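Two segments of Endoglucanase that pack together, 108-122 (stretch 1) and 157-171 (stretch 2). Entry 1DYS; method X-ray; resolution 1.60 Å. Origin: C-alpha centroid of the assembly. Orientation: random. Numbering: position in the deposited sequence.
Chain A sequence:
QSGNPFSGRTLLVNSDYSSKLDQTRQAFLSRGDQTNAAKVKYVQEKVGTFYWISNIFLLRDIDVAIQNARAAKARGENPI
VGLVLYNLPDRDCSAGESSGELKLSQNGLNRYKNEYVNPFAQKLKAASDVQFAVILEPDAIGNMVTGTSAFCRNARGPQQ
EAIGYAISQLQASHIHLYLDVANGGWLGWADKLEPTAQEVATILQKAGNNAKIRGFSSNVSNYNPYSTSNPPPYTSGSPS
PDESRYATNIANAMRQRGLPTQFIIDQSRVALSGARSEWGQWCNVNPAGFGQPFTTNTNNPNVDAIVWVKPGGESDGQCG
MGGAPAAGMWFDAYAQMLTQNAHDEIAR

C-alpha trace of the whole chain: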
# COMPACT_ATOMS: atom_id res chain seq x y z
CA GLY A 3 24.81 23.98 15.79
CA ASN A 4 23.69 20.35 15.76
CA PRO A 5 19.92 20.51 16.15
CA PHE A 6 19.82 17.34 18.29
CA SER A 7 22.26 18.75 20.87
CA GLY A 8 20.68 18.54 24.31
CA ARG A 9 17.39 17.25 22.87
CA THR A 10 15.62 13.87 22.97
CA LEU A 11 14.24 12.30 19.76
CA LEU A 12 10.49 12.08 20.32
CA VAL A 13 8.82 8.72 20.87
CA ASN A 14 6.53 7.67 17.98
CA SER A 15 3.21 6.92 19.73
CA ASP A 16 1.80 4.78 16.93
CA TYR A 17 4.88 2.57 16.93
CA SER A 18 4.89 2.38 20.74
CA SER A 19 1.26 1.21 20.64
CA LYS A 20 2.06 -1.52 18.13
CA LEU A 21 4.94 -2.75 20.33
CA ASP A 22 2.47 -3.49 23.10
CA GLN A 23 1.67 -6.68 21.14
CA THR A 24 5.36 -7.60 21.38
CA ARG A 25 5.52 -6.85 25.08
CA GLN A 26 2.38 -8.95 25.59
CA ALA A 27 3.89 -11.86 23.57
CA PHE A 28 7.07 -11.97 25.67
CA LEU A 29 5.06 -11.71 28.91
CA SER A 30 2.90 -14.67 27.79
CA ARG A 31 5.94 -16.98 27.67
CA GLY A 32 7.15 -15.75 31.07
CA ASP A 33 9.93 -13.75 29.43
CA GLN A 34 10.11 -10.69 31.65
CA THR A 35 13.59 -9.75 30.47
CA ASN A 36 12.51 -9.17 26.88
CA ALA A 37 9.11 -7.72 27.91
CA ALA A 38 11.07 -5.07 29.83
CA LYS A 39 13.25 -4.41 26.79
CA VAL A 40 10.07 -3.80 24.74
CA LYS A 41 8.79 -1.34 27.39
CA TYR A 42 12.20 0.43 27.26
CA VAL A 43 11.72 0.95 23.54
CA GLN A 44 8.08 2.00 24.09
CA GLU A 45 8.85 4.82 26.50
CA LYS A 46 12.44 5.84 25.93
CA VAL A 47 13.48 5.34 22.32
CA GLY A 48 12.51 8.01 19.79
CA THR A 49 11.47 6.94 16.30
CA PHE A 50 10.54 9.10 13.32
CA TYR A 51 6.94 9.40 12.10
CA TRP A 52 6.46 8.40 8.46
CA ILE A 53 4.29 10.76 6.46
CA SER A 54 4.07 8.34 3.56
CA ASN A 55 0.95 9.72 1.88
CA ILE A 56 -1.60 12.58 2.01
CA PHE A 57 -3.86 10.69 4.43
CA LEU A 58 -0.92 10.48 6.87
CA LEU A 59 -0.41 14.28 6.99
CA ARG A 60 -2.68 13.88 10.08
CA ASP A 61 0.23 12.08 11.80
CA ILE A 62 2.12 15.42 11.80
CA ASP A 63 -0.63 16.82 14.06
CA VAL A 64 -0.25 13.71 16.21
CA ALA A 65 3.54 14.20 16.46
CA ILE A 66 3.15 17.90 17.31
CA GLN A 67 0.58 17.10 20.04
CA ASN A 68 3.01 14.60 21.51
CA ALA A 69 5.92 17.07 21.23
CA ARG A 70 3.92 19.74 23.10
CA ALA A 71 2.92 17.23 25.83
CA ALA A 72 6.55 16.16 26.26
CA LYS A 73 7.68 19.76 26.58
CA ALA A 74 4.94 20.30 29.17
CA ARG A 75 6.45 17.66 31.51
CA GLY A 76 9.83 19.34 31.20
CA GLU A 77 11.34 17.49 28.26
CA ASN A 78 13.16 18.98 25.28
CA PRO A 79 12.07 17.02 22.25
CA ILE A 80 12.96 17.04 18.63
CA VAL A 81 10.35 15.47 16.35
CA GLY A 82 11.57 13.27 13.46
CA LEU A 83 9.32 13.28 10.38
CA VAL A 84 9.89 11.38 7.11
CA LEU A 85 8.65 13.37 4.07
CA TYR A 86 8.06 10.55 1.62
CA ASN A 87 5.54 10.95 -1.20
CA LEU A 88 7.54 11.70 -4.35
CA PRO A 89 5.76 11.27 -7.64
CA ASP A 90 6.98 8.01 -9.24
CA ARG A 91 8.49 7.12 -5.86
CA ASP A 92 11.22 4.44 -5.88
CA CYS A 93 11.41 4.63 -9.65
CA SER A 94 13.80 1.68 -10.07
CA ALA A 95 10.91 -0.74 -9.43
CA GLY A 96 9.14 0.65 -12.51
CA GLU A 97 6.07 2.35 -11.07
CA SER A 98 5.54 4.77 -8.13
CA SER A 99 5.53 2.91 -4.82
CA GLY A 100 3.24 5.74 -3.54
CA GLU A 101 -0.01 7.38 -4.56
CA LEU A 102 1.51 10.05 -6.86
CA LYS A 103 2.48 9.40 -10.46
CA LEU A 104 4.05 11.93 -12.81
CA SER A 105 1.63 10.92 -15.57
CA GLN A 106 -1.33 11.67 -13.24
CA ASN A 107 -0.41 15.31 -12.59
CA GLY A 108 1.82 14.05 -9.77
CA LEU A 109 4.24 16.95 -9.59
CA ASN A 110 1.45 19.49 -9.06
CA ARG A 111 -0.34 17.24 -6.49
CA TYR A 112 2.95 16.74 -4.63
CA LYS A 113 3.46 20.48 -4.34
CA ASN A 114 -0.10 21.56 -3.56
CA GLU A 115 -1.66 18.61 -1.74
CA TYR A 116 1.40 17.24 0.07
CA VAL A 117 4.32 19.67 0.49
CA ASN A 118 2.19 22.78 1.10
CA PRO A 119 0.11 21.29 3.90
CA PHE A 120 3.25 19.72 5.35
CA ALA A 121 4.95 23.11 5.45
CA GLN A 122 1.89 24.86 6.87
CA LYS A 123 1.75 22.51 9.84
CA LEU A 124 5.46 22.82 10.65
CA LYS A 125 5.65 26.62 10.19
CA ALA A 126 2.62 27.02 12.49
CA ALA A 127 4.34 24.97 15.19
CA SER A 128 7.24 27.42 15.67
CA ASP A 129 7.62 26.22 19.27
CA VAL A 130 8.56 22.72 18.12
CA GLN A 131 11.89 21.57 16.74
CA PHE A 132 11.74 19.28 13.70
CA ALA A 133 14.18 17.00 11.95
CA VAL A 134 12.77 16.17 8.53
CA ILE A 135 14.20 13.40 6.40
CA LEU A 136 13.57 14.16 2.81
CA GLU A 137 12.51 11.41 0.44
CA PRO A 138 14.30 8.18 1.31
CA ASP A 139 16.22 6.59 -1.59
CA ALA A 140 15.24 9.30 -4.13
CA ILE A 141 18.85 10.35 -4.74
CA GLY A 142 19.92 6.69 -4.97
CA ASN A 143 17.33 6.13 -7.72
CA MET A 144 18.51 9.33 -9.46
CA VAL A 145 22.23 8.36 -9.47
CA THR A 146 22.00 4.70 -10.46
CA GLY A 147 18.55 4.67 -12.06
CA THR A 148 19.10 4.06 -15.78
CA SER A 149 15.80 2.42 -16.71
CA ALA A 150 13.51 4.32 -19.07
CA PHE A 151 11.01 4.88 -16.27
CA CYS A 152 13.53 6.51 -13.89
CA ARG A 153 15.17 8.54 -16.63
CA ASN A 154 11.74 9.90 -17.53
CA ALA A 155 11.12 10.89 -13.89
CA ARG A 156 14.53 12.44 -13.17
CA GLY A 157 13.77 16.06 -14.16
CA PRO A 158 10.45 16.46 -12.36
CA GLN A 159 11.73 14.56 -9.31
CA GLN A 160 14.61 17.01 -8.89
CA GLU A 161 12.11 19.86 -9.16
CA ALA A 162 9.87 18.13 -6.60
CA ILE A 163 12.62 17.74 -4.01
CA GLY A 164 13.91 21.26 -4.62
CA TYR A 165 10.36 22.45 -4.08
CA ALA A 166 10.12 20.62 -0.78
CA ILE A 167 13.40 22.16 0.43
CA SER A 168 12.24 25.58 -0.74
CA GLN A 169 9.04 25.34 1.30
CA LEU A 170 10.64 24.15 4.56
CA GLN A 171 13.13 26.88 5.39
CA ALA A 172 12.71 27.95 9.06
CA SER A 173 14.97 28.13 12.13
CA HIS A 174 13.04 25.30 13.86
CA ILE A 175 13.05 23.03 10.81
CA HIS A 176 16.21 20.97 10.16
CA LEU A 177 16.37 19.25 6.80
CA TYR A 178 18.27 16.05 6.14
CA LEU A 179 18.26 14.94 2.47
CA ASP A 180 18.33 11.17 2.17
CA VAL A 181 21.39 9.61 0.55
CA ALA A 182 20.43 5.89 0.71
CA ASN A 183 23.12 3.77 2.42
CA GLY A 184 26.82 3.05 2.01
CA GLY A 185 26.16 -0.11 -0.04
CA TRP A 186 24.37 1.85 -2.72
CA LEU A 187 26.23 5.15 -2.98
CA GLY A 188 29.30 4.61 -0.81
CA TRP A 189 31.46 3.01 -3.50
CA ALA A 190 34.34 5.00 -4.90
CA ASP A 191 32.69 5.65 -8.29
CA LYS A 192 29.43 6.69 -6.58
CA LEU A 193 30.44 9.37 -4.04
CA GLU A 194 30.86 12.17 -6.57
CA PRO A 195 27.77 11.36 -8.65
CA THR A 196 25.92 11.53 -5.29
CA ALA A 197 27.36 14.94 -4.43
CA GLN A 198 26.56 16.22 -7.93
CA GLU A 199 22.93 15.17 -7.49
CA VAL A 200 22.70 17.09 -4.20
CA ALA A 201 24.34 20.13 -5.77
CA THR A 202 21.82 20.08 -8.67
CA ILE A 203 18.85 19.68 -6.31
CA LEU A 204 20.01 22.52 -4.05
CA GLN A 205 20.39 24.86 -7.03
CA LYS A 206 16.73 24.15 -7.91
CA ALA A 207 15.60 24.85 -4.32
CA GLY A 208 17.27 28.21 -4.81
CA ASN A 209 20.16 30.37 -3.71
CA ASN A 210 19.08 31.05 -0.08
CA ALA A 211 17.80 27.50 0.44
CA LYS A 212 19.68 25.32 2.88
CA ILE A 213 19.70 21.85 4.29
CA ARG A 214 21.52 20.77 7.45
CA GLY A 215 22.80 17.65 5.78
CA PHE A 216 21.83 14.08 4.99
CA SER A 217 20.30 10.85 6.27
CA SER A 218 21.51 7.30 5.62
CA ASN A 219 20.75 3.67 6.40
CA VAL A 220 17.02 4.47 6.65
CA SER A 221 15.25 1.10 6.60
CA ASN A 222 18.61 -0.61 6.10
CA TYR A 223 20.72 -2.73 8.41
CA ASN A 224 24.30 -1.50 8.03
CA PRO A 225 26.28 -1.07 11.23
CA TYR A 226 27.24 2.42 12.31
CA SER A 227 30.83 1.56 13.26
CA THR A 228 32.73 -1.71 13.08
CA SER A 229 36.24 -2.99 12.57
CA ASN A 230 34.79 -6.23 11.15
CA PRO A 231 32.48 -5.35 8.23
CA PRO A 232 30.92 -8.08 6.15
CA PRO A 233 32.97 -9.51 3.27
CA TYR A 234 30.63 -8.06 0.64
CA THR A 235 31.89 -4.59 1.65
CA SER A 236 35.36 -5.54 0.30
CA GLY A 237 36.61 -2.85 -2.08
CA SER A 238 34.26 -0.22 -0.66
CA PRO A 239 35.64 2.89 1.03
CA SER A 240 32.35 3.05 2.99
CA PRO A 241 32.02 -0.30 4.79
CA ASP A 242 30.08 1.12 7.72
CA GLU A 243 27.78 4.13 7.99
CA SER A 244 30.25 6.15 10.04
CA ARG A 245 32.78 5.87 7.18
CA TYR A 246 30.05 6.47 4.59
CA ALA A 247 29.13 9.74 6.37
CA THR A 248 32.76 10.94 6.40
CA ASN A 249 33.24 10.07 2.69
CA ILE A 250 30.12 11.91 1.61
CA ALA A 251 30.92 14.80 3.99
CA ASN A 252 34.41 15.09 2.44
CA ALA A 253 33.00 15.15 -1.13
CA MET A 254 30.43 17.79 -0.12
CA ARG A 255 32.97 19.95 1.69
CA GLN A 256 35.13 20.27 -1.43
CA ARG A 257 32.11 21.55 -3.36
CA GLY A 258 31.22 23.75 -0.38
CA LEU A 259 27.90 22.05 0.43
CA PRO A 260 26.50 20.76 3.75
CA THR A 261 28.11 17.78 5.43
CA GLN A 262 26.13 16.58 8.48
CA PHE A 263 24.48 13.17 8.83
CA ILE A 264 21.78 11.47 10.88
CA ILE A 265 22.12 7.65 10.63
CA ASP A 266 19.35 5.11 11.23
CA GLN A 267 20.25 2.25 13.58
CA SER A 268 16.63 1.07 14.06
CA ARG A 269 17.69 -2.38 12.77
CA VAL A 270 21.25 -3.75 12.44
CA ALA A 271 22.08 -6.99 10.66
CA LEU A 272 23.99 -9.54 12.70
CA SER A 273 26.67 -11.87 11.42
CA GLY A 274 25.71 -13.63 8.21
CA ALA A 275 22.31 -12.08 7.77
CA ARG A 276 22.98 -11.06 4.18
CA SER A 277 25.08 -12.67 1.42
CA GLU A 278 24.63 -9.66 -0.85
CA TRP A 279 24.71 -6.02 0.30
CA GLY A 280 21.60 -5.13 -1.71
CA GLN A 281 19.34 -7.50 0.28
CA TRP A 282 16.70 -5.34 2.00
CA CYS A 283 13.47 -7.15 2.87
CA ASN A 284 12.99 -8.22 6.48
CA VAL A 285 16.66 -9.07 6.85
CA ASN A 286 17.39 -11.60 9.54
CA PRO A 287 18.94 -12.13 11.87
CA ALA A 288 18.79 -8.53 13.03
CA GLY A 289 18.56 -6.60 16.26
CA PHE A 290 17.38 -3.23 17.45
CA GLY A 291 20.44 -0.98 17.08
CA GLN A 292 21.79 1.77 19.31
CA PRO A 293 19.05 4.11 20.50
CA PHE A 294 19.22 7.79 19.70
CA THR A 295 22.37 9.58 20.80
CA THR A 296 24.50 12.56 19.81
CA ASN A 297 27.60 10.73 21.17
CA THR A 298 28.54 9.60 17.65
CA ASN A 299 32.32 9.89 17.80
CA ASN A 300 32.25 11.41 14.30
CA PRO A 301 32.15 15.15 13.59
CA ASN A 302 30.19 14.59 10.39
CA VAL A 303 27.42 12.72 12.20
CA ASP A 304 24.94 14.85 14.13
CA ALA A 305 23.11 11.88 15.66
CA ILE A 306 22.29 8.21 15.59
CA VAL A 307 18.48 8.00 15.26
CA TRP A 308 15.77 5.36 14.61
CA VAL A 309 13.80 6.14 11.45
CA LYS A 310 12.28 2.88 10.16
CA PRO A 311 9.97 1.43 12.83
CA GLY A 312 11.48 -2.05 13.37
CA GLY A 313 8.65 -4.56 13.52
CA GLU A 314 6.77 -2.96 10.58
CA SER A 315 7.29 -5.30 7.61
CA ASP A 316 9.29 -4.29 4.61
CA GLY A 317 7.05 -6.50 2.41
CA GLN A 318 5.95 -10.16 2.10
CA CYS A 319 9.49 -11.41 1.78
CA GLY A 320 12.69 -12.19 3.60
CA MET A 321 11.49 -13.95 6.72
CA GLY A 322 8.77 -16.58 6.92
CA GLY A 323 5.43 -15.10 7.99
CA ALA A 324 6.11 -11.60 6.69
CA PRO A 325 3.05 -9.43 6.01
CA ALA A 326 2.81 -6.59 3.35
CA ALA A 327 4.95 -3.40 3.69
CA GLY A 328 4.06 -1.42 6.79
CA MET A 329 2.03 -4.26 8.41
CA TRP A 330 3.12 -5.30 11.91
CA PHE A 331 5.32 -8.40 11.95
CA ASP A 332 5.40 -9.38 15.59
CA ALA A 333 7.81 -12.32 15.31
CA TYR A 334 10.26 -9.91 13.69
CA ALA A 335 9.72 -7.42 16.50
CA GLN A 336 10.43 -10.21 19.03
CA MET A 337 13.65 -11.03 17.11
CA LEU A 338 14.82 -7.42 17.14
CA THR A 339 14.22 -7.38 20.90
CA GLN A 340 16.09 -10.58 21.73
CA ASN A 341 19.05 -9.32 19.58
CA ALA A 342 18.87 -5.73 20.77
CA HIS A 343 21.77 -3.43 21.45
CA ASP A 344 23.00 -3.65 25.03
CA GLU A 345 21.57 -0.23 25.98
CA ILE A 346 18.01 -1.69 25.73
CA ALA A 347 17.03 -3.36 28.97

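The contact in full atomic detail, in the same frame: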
# COMPACT_ATOMS: atom_id res chain seq x y z
N GLY A 108 1.22 14.30 -11.08
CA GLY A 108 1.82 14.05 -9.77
C GLY A 108 2.68 15.15 -9.22
O GLY A 108 2.71 15.37 -7.99
N LEU A 109 3.44 15.85 -10.06
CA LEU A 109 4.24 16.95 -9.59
C LEU A 109 3.39 18.05 -8.98
O LEU A 109 3.64 18.48 -7.86
CB LEU A 109 5.12 17.48 -10.75
CG LEU A 109 5.95 18.67 -10.26
CD1 LEU A 109 6.94 18.18 -9.18
CD2 LEU A 109 6.74 19.31 -11.39
N ASN A 110 2.30 18.47 -9.65
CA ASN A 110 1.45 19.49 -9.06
C ASN A 110 0.80 19.03 -7.75
O ASN A 110 0.75 19.82 -6.81
CB ASN A 110 0.34 19.93 -10.04
CG ASN A 110 0.91 20.88 -11.07
OD1 ASN A 110 0.57 20.85 -12.27
ND2 ASN A 110 1.81 21.75 -10.62
N ARG A 111 0.32 17.80 -7.67
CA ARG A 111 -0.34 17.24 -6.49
C ARG A 111 0.66 17.15 -5.31
O ARG A 111 0.31 17.46 -4.18
CB ARG A 111 -0.98 15.89 -6.77
CG ARG A 111 -2.03 15.83 -7.88
CD ARG A 111 -2.48 14.40 -8.14
NE ARG A 111 -3.70 14.44 -8.98
CZ ARG A 111 -4.26 13.33 -9.49
NH1 ARG A 111 -3.79 12.11 -9.24
NH2 ARG A 111 -5.35 13.49 -10.24
N TYR A 112 1.89 16.76 -5.64
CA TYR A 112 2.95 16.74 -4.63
C TYR A 112 3.19 18.14 -4.06
O TYR A 112 3.27 18.30 -2.84
CB TYR A 112 4.26 16.26 -5.21
CG TYR A 112 5.43 16.08 -4.28
CD1 TYR A 112 5.52 15.00 -3.41
CD2 TYR A 112 6.48 16.98 -4.34
CE1 TYR A 112 6.66 14.86 -2.61
CE2 TYR A 112 7.61 16.82 -3.55
CZ TYR A 112 7.68 15.74 -2.68
OH TYR A 112 8.82 15.61 -1.91
N LYS A 113 3.31 19.14 -4.95
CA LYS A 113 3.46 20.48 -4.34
C LYS A 113 2.25 20.94 -3.53
O LYS A 113 2.40 21.42 -2.39
CB LYS A 113 3.69 21.53 -5.44
CG LYS A 113 4.89 21.19 -6.29
CD LYS A 113 5.06 22.27 -7.39
CE LYS A 113 6.43 22.10 -8.02
NZ LYS A 113 6.51 22.81 -9.33
N ASN A 114 1.06 20.93 -4.14
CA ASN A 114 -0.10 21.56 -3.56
C ASN A 114 -0.86 20.74 -2.54
O ASN A 114 -1.39 21.35 -1.60
CB ASN A 114 -1.05 21.97 -4.72
CG ASN A 114 -0.28 22.89 -5.67
OD1 ASN A 114 0.42 23.79 -5.24
ND2 ASN A 114 -0.35 22.67 -6.98
N GLU A 115 -0.90 19.43 -2.67
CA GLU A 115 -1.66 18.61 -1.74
C GLU A 115 -0.77 17.92 -0.69
O GLU A 115 -1.40 17.42 0.25
CB GLU A 115 -2.44 17.54 -2.53
CG GLU A 115 -3.57 18.11 -3.38
CD GLU A 115 -4.40 17.02 -4.05
OE1 GLU A 115 -5.04 16.18 -3.36
OE2 GLU A 115 -4.37 16.92 -5.29
N TYR A 116 0.55 17.93 -0.91
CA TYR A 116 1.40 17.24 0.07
C TYR A 116 2.46 18.17 0.67
O TYR A 116 2.33 18.37 1.89
CB TYR A 116 1.97 15.96 -0.53
CG TYR A 116 2.88 15.21 0.42
CD1 TYR A 116 2.37 14.42 1.44
CD2 TYR A 116 4.25 15.36 0.33
CE1 TYR A 116 3.21 13.76 2.34
CE2 TYR A 116 5.11 14.70 1.23
CZ TYR A 116 4.57 13.90 2.21
OH TYR A 116 5.40 13.25 3.11
N VAL A 117 3.34 18.77 -0.13
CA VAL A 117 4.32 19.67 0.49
C VAL A 117 3.67 20.90 1.13
O VAL A 117 3.98 21.20 2.29
CB VAL A 117 5.39 20.06 -0.55
CG1 VAL A 117 6.38 21.05 0.01
CG2 VAL A 117 6.14 18.78 -0.99
N ASN A 118 2.74 21.58 0.45
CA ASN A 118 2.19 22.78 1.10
C ASN A 118 1.61 22.55 2.45
O ASN A 118 2.00 23.24 3.43
CB ASN A 118 1.25 23.51 0.14
CG ASN A 118 2.04 24.09 -1.01
OD1 ASN A 118 3.26 24.14 -1.16
ND2 ASN A 118 1.25 24.60 -1.98
N PRO A 119 0.75 21.59 2.63
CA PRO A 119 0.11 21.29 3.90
C PRO A 119 1.16 20.85 4.92
O PRO A 119 1.03 21.19 6.11
CB PRO A 119 -1.02 20.29 3.71
CG PRO A 119 -0.98 20.05 2.23
CD PRO A 119 0.11 20.83 1.55
N PHE A 120 2.17 20.12 4.47
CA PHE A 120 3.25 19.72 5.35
C PHE A 120 3.94 20.97 5.92
O PHE A 120 4.07 21.10 7.15
CB PHE A 120 4.27 18.88 4.58
CG PHE A 120 5.18 17.98 5.37
CD1 PHE A 120 6.08 18.47 6.31
CD2 PHE A 120 5.11 16.62 5.07
CE1 PHE A 120 6.91 17.57 6.95
CE2 PHE A 120 5.95 15.71 5.70
CZ PHE A 120 6.83 16.21 6.65
N ALA A 121 4.25 21.89 5.01
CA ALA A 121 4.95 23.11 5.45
C ALA A 121 4.09 23.98 6.34
O ALA A 121 4.63 24.56 7.29
CB ALA A 121 5.43 23.87 4.24
N GLN A 122 2.80 24.05 6.06
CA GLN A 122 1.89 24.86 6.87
C GLN A 122 1.90 24.39 8.31
O GLN A 122 2.00 25.20 9.24
CB GLN A 122 0.46 24.76 6.31
CG GLN A 122 -0.59 25.49 7.15
CD GLN A 122 -1.98 25.26 6.58
OE1 GLN A 122 -2.18 24.71 5.49
NE2 GLN A 122 -3.01 25.69 7.31
N GLY A 157 14.02 14.62 -14.11
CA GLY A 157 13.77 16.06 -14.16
C GLY A 157 12.77 16.58 -13.15
O GLY A 157 13.01 17.36 -12.21
N PRO A 158 11.53 16.09 -13.25
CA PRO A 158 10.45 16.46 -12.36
C PRO A 158 10.76 16.05 -10.92
O PRO A 158 10.39 16.76 -9.96
CB PRO A 158 9.20 15.72 -12.89
CG PRO A 158 9.57 15.54 -14.36
CD PRO A 158 11.07 15.24 -14.35
N GLN A 159 11.46 14.94 -10.72
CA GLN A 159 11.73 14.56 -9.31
C GLN A 159 12.70 15.52 -8.67
O GLN A 159 12.56 15.90 -7.49
CB GLN A 159 12.15 13.10 -9.17
CG GLN A 159 11.04 12.09 -9.39
CD GLN A 159 11.58 10.68 -9.20
OE1 GLN A 159 12.76 10.42 -9.34
NE2 GLN A 159 10.70 9.75 -8.87
N GLN A 160 13.67 16.02 -9.43
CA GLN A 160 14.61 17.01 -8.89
C GLN A 160 13.87 18.29 -8.54
O GLN A 160 14.07 18.91 -7.50
CB GLN A 160 15.75 17.32 -9.84
CG GLN A 160 16.71 16.15 -10.10
CD GLN A 160 17.76 16.53 -11.13
OE1 GLN A 160 17.63 17.54 -11.81
NE2 GLN A 160 18.81 15.74 -11.30
N GLU A 161 12.93 18.69 -9.42
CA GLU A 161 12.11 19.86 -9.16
C GLU A 161 11.22 19.63 -7.93
O GLU A 161 11.06 20.54 -7.11
CB GLU A 161 11.23 20.19 -10.38
CG GLU A 161 10.27 21.34 -10.10
CD GLU A 161 9.51 21.80 -11.33
OE1 GLU A 161 9.92 21.44 -12.45
OE2 GLU A 161 8.51 22.54 -11.19
N ALA A 162 10.68 18.41 -7.77
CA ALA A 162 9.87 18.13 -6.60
C ALA A 162 10.64 18.28 -5.29
O ALA A 162 10.13 18.87 -4.33
CB ALA A 162 9.28 16.72 -6.62
N ILE A 163 11.83 17.70 -5.26
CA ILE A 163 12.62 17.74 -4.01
C ILE A 163 13.08 19.17 -3.71
O ILE A 163 13.01 19.71 -2.59
CB ILE A 163 13.79 16.77 -4.09
CG1 ILE A 163 13.32 15.31 -4.24
CG2 ILE A 163 14.58 16.92 -2.79
CD1 ILE A 163 14.45 14.29 -4.32
N GLY A 164 13.50 19.86 -4.80
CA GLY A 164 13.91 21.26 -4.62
C GLY A 164 12.75 22.07 -4.06
O GLY A 164 12.94 22.98 -3.26
N TYR A 165 11.53 21.77 -4.55
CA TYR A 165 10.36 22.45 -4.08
C TYR A 165 10.10 22.20 -2.59
O TYR A 165 9.83 23.14 -1.84
CB TYR A 165 9.10 22.10 -4.90
CG TYR A 165 7.88 22.85 -4.41
CD1 TYR A 165 7.67 24.15 -4.90
CD2 TYR A 165 6.95 22.37 -3.52
CE1 TYR A 165 6.60 24.89 -4.46
CE2 TYR A 165 5.88 23.11 -3.08
CZ TYR A 165 5.69 24.39 -3.56
OH TYR A 165 4.63 25.15 -3.16
N ALA A 166 10.30 20.94 -2.20
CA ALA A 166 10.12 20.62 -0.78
C ALA A 166 11.15 21.34 0.10
O ALA A 166 10.71 21.92 1.10
CB ALA A 166 10.25 19.10 -0.69
N ILE A 167 12.40 21.42 -0.34
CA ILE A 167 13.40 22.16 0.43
C ILE A 167 12.99 23.62 0.48
O ILE A 167 13.06 24.25 1.53
CB ILE A 167 14.79 22.05 -0.21
CG1 ILE A 167 15.28 20.58 -0.18
CG2 ILE A 167 15.85 22.91 0.46
CD1 ILE A 167 16.47 20.25 -1.05
N SER A 168 12.61 24.16 -0.70
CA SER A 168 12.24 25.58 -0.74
C SER A 168 11.12 25.93 0.21
O SER A 168 11.05 27.07 0.72
CB SER A 168 11.87 26.02 -2.17
OG SER A 168 10.57 25.66 -2.64
N GLN A 169 10.16 25.04 0.43
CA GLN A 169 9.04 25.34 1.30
C GLN A 169 9.26 25.11 2.80
O GLN A 169 8.38 25.44 3.59
CB GLN A 169 7.82 24.47 0.93
CG GLN A 169 7.17 24.95 -0.38
CD GLN A 169 6.31 26.15 -0.03
OE1 GLN A 169 5.43 26.11 0.85
NE2 GLN A 169 6.61 27.27 -0.67
N LEU A 170 10.39 24.52 3.18
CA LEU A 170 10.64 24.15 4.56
C LEU A 170 11.85 24.84 5.16
O LEU A 170 12.68 24.24 5.85
CB LEU A 170 10.85 22.61 4.60
CG LEU A 170 9.54 21.87 4.26
CD1 LEU A 170 9.84 20.38 4.01
CD2 LEU A 170 8.48 21.98 5.32
N GLN A 171 12.03 26.13 4.81
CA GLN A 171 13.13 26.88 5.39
C GLN A 171 12.63 27.62 6.64
O GLN A 171 11.76 28.48 6.50
CB GLN A 171 13.63 27.90 4.38
CG GLN A 171 14.23 27.40 3.11
CD GLN A 171 15.50 26.59 3.30
OE1 GLN A 171 16.51 27.10 3.79
NE2 GLN A 171 15.44 25.33 2.90
O HOH W 1 2.38 26.01 -4.70

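Both stretches are mainly helical and run in nearly the same direction; stretch 2 ends in loop at Leu170 and Gln171. The helix axes make an angle of 26° and approach to 9.8 Å. The nearest CA atoms across the contact are those of Leu109 and Ala162, Lys113 and Tyr165, Val117 and Ala166, and Ala121 and Leu170. Stretch 1 is not a regular alpha helix throughout. It widens into a pi-type turn at 112-117, where Val117 N bonds to Tyr112 O at 2.8 Å. It also kinks at Pro119, whose ring nitrogen has no hydrogen to give to the turn before.

Alanines from both stretches lie in the contact: Ala121, Ala162 and Ala166. Leu109 CD1 lies 3.8 Å from Ala162 CB. Tyr112 reaches the same alanine, with Tyr112 CE2 3.5 Å from Ala162 CB. The edge of that ring also meets the backbone, and Tyr112 CE2 is 3.3 Å from Ala162 O. Val117 points toward stretch 2; its CG1 is 3.8 Å from Ala166 CA. Further along, Ala121 CB packs 3.7 Å from Leu170 CD2. Phe120 adds a looser apolar contact to Leu170.

Tyr165 is covered most by the partner stretch. Lys113 lays its aliphatic chain over one face of the ring, with Lys113 CG 3.9 Å from the ring centroid of Tyr165, a CH-pi contact. Val117 CG1 is 3.7 Å from Tyr165 CE2.

The extended lysine chain carries its charge out from the ring face to Glu161. Lys113 NZ donates to Glu161 OE2 at 2.7 Å, forming a salt bridge. At the hydroxyl of the tyrosine, Tyr165 OH donates to Asn118 OD1 at 2.6 Å. A water extends this polar group. It donates to Tyr165 OH and to Asn114 OD1, and accepts a hydrogen bond from Asn118 ND2. Asn114 thus joins the contact through water, although its CA-to-CB bond points away from stretch 2.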